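Local coordinates for uncharacterized protein (Bacteroides ovatus CL02T12C04, PDB 6PTM) that probably acts as an exo-carrageenase of glycoside hydrolase family 42, cleaving sugar units from the ends of carrageenan chains, at residues D582-R585 with I586-K589; I669-T673 with L674-K678. All coordinates share one frame; numbering follows the deposited sequence.

Contact 1 (D582-R585 with I586-K589); sequences DVLR and IYEK
Two groups grip Arg585 O: Lys589 N, 3.0 Å away, and a water that donates to it at 2.7 Å. The same water also donates to Glu588 OE1 at 2.9 Å, tying that carboxylate to the backbone, while Glu588 OE2 hydrogen-bonds to Tyr443 OH. One residue back, Glu588 N donates to Leu584 O at 2.8 Å. The side chains along the helix add their own contacts. Ile586 CG2 rests 3.2 Å from Val583 O, and Leu584 CD1 lies 4.4 Å from Tyr587 CD2, obliquely to a ring whose hydroxyl bonds to Asp455. Arg585 runs out extended and then bends at chi3 (-49°), which brings its guanidinium edge back to Asp582. Arg585 NH1 meets Asp582 OD1 at 2.8 Å in the guanidinium plane, on the anti side of the carboxylate, and NH2 adds a weak second bond. With an alanine in place of Arg585, Asp582 OD1 would probably lose its charged mate and Tyr618 OH its bond to NH1, although Lys576 would still hold OD2. Backbone bonds from residue i+4 to i with an i to i+3 salt bridge on the flank are characteristic of an α-helix, here the second of two between strands 564-567 and 597-600 of the five-stranded parallel sheet.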
loop_
_atom_site.group_PDB
_atom_site.type_symbol
_atom_site.label_atom_id
_atom_site.label_comp_id
_atom_site.label_asym_id
_atom_site.label_seq_id
_atom_site.Cartn_x
_atom_site.Cartn_y
_atom_site.Cartn_z
ATOM N N ASP A 582 4.793 12.601 -15.193
ATOM C CA ASP A 582 6.033 12.255 -15.926
ATOM C C ASP A 582 6.642 10.971 -15.330
ATOM O O ASP A 582 7.116 10.047 -16.070
ATOM C CB ASP A 582 7.006 13.444 -15.893
ATOM C CG ASP A 582 6.469 14.653 -16.631
ATOM O OD1 ASP A 582 5.745 14.431 -17.593
ATOM O OD2 ASP A 582 6.736 15.795 -16.191
ATOM N N VAL A 583 6.711 10.895 -14.015
ATOM C CA VAL A 583 7.355 9.720 -13.387
ATOM C C VAL A 583 6.512 8.479 -13.739
ATOM O O VAL A 583 7.094 7.480 -14.134
ATOM C CB VAL A 583 7.517 9.890 -11.869
ATOM C CG1 VAL A 583 7.953 8.578 -11.270
ATOM C CG2 VAL A 583 8.488 11.004 -11.518
ATOM N N LEU A 584 5.184 8.563 -13.662
ATOM C CA LEU A 584 4.310 7.438 -14.080
ATOM C C LEU A 584 4.587 7.103 -15.551
ATOM O O LEU A 584 4.596 5.925 -15.872
ATOM C CB LEU A 584 2.830 7.784 -13.834
ATOM C CG LEU A 584 1.826 6.709 -14.239
ATOM C CD1 LEU A 584 2.132 5.397 -13.532
ATOM C CD2 LEU A 584 0.385 7.141 -13.956
ATOM N N ARG A 585 4.766 8.087 -16.438
ATOM C CA ARG A 585 4.869 7.794 -17.889
ATOM C C ARG A 585 6.082 6.880 -18.120
ATOM O O ARG A 585 5.932 5.869 -18.857
ATOM C CB ARG A 585 4.890 9.090 -18.713
ATOM C CG ARG A 585 4.680 8.872 -20.212
ATOM C CD ARG A 585 4.710 10.164 -21.058
ATOM N NE ARG A 585 3.828 11.138 -20.426
ATOM C CZ ARG A 585 4.228 12.179 -19.700
ATOM N NH1 ARG A 585 5.508 12.478 -19.552
ATOM N NH2 ARG A 585 3.319 12.922 -19.109
ATOM N N ILE A 586 7.220 7.149 -17.464
ATOM C CA ILE A 586 8.464 6.367 -17.669
ATOM C C ILE A 586 8.327 5.018 -16.929
ATOM O O ILE A 586 8.703 3.977 -17.516
ATOM C CB ILE A 586 9.756 7.145 -17.309
ATOM C CG1 ILE A 586 11.000 6.276 -17.510
ATOM C CG2 ILE A 586 9.749 7.698 -15.894
ATOM C CD1 ILE A 586 11.142 5.624 -18.893
ATOM N N TYR A 587 7.742 4.995 -15.732
ATOM C CA TYR A 587 7.445 3.729 -14.997
ATOM C C TYR A 587 6.616 2.792 -15.874
ATOM O O TYR A 587 6.984 1.628 -16.038
ATOM C CB TYR A 587 6.652 4.003 -13.719
ATOM C CG TYR A 587 6.331 2.781 -12.907
ATOM C CD1 TYR A 587 7.302 2.138 -12.157
ATOM C CD2 TYR A 587 5.066 2.218 -12.943
ATOM C CE1 TYR A 587 7.016 0.993 -11.421
ATOM C CE2 TYR A 587 4.756 1.078 -12.205
ATOM C CZ TYR A 587 5.727 0.479 -11.422
ATOM O OH TYR A 587 5.426 -0.620 -10.706
ATOM N N GLU A 588 5.491 3.285 -16.393
ATOM C CA GLU A 588 4.560 2.510 -17.270
ATOM C C GLU A 588 5.316 1.997 -18.507
ATOM O O GLU A 588 5.127 0.824 -18.934
ATOM C CB GLU A 588 3.409 3.421 -17.672
ATOM C CG GLU A 588 2.394 2.791 -18.588
ATOM C CD GLU A 588 1.226 3.713 -18.886
ATOM O OE1 GLU A 588 1.470 4.870 -19.321
ATOM O OE2 GLU A 588 0.081 3.273 -18.705
ATOM N N LYS A 589 6.148 2.855 -19.078
ATOM C CA LYS A 589 6.933 2.529 -20.284
ATOM C C LYS A 589 7.852 1.350 -19.989
ATOM O O LYS A 589 8.015 0.537 -20.870
ATOM C CB LYS A 589 7.693 3.774 -20.753
ATOM C CG LYS A 589 8.371 3.600 -22.086
ATOM C CD LYS A 589 7.357 3.462 -23.212
ATOM C CE LYS A 589 7.982 3.564 -24.577
ATOM N NZ LYS A 589 6.912 3.487 -25.604
HETATM O O HOH W 1 4.024 5.268 -20.678
#

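Contact 2 (I669-T673 with L674-K678)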
loop_
_atom_site.group_PDB
_atom_site.type_symbol
_atom_site.label_atom_id
_atom_site.label_comp_id
_atom_site.label_asym_id
_atom_site.label_seq_id
_atom_site.Cartn_x
_atom_site.Cartn_y
_atom_site.Cartn_z
ATOM N N ILE A 669 24.406 8.424 -21.022
ATOM C CA ILE A 669 23.726 8.282 -22.332
ATOM C C ILE A 669 22.605 9.299 -22.368
ATOM O O ILE A 669 21.653 9.237 -21.537
ATOM C CB ILE A 669 23.268 6.827 -22.568
ATOM C CG1 ILE A 669 24.471 5.885 -22.455
ATOM C CG2 ILE A 669 22.562 6.698 -23.902
ATOM C CD1 ILE A 669 24.153 4.392 -22.549
ATOM N N VAL A 670 22.686 10.187 -23.345
ATOM C CA VAL A 670 21.674 11.255 -23.532
ATOM C C VAL A 670 20.691 10.787 -24.591
ATOM O O VAL A 670 21.121 10.332 -25.637
ATOM C CB VAL A 670 22.342 12.599 -23.865
ATOM C CG1 VAL A 670 21.332 13.733 -23.926
ATOM C CG2 VAL A 670 23.463 12.872 -22.863
ATOM N N VAL A 671 19.403 10.912 -24.312
ATOM C CA VAL A 671 18.325 10.439 -25.217
ATOM C C VAL A 671 17.298 11.564 -25.333
ATOM O O VAL A 671 17.326 12.492 -24.503
ATOM C CB VAL A 671 17.693 9.127 -24.704
ATOM C CG1 VAL A 671 18.728 8.034 -24.554
ATOM C CG2 VAL A 671 16.941 9.327 -23.399
ATOM N N SER A 672 16.438 11.496 -26.344
ATOM C CA SER A 672 15.493 12.582 -26.707
ATOM C C SER A 672 14.051 12.125 -26.509
ATOM O O SER A 672 13.186 13.007 -26.398
ATOM C CB SER A 672 15.749 13.043 -28.122
ATOM O OG SER A 672 17.079 13.516 -28.234
ATOM N N THR A 673 13.788 10.815 -26.525
ATOM C CA THR A 673 12.412 10.272 -26.464
ATOM C C THR A 673 12.320 9.162 -25.415
ATOM O O THR A 673 13.329 8.524 -25.111
ATOM C CB THR A 673 11.933 9.721 -27.816
ATOM O OG1 THR A 673 12.699 8.547 -28.089
ATOM C CG2 THR A 673 12.076 10.720 -28.938
ATOM N N LEU A 674 11.097 8.918 -24.968
ATOM C CA LEU A 674 10.703 7.786 -24.097
ATOM C C LEU A 674 11.143 6.479 -24.752
ATOM O O LEU A 674 11.723 5.622 -24.051
ATOM C CB LEU A 674 9.188 7.858 -23.932
ATOM C CG LEU A 674 8.640 7.513 -22.563
ATOM C CD1 LEU A 674 9.586 7.913 -21.453
ATOM C CD2 LEU A 674 7.299 8.186 -22.376
ATOM N N ASN A 675 10.950 6.345 -26.066
ATOM C CA ASN A 675 11.316 5.095 -26.787
ATOM C C ASN A 675 12.822 4.908 -26.704
ATOM O O ASN A 675 13.255 3.829 -26.310
ATOM C CB ASN A 675 10.795 5.056 -28.228
ATOM C CG ASN A 675 9.330 4.677 -28.296
ATOM O OD1 ASN A 675 8.720 4.297 -27.293
ATOM N ND2 ASN A 675 8.751 4.776 -29.476
ATOM N N GLU A 676 13.596 5.935 -27.024
ATOM C CA GLU A 676 15.065 5.861 -26.882
ATOM C C GLU A 676 15.403 5.510 -25.432
ATOM O O GLU A 676 16.289 4.681 -25.202
ATOM C CB GLU A 676 15.724 7.193 -27.247
ATOM C CG GLU A 676 15.520 7.589 -28.698
ATOM C CD GLU A 676 16.142 8.919 -29.074
ATOM O OE1 GLU A 676 16.766 9.536 -28.197
ATOM O OE2 GLU A 676 16.025 9.311 -30.260
ATOM N N MET A 677 14.762 6.162 -24.466
ATOM C CA MET A 677 15.149 5.934 -23.044
ATOM C C MET A 677 14.907 4.457 -22.721
ATOM O O MET A 677 15.814 3.803 -22.187
ATOM C CB MET A 677 14.350 6.839 -22.101
ATOM C CG MET A 677 14.608 6.570 -20.629
ATOM S SD MET A 677 14.006 7.930 -19.613
ATOM C CE MET A 677 15.314 9.131 -19.907
ATOM N N LYS A 678 13.745 3.913 -23.105
ATOM C CA LYS A 678 13.460 2.465 -22.896
ATOM C C LYS A 678 14.504 1.602 -23.616
ATOM O O LYS A 678 15.031 0.649 -22.987
ATOM C CB LYS A 678 12.047 2.087 -23.333
ATOM C CG LYS A 678 11.806 0.585 -23.345
ATOM C CD LYS A 678 10.381 0.219 -23.704
ATOM C CE LYS A 678 10.186 -1.268 -23.899
ATOM N NZ LYS A 678 8.776 -1.635 -23.670
#
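Glu676 and Thr673 meet where a strand-to-turn passage becomes a helix, and Thr673 is the N-cap of helix 674-687. The glutamate side chain traces the motif. Glu676 CB lies 3.4 Å from Thr673 OG1, with Val671 CB a little farther off. CG, turned beside its own backbone N (chi1 -64°), presses closely against Thr673 OG1 at 3.0 Å, the two side chains crossing at about a right angle. From there the chain is extended, passing Val671 in the opposite sense, and carries CD past Thr673 OG1 toward Ser672 N. At the tip Glu676 OE1 accepts from Ser672 N at 2.7 Å, approached from above the carboxylate plane, while OE2 stays on the threonine's flank. A negative charge at a helix N terminus is likely to be favourable. The cap itself is Thr673 OG1, set between its own backbone N and carbonyl carbon (chi1 69°), which accepts from Glu676 N at 3.0 Å along a nearly straight line (169°). Thr673 O starts the helical pattern by accepting from Met677 N at 2.8 Å. A classical capping box would have the carboxylate take the N-cap's own N-H; here it takes that of the residue before, and Thr673 N is buried without a partner. Ser672 OG turns elsewhere, to Asn645. On the apolar flank of the turn, Val671 CG2 lies 3.8 Å from Met677 CB and 3.9 Å from Met677 CE.

Followed from the N terminus, contact 1 comes first and encloses no loop: it lies within helix 579-590 and spans about two turns. The chain then lays down strands 597-600, 614-617 and 640-643 before contact 2 turns it from strand 667-670 into helix 674-687. The two are therefore in series, neither nested nor crossed, with centres about 13 Å apart. Their helices nevertheless touch. Lys589 NZ bonds to Asn675 OD1, Leu674 lies against Arg585, and Ile586 meets Met677, with Tyr618 touching both helices. The helix that precedes one outermost strand of the five-stranded parallel sheet is thus tied to the helix that follows the other.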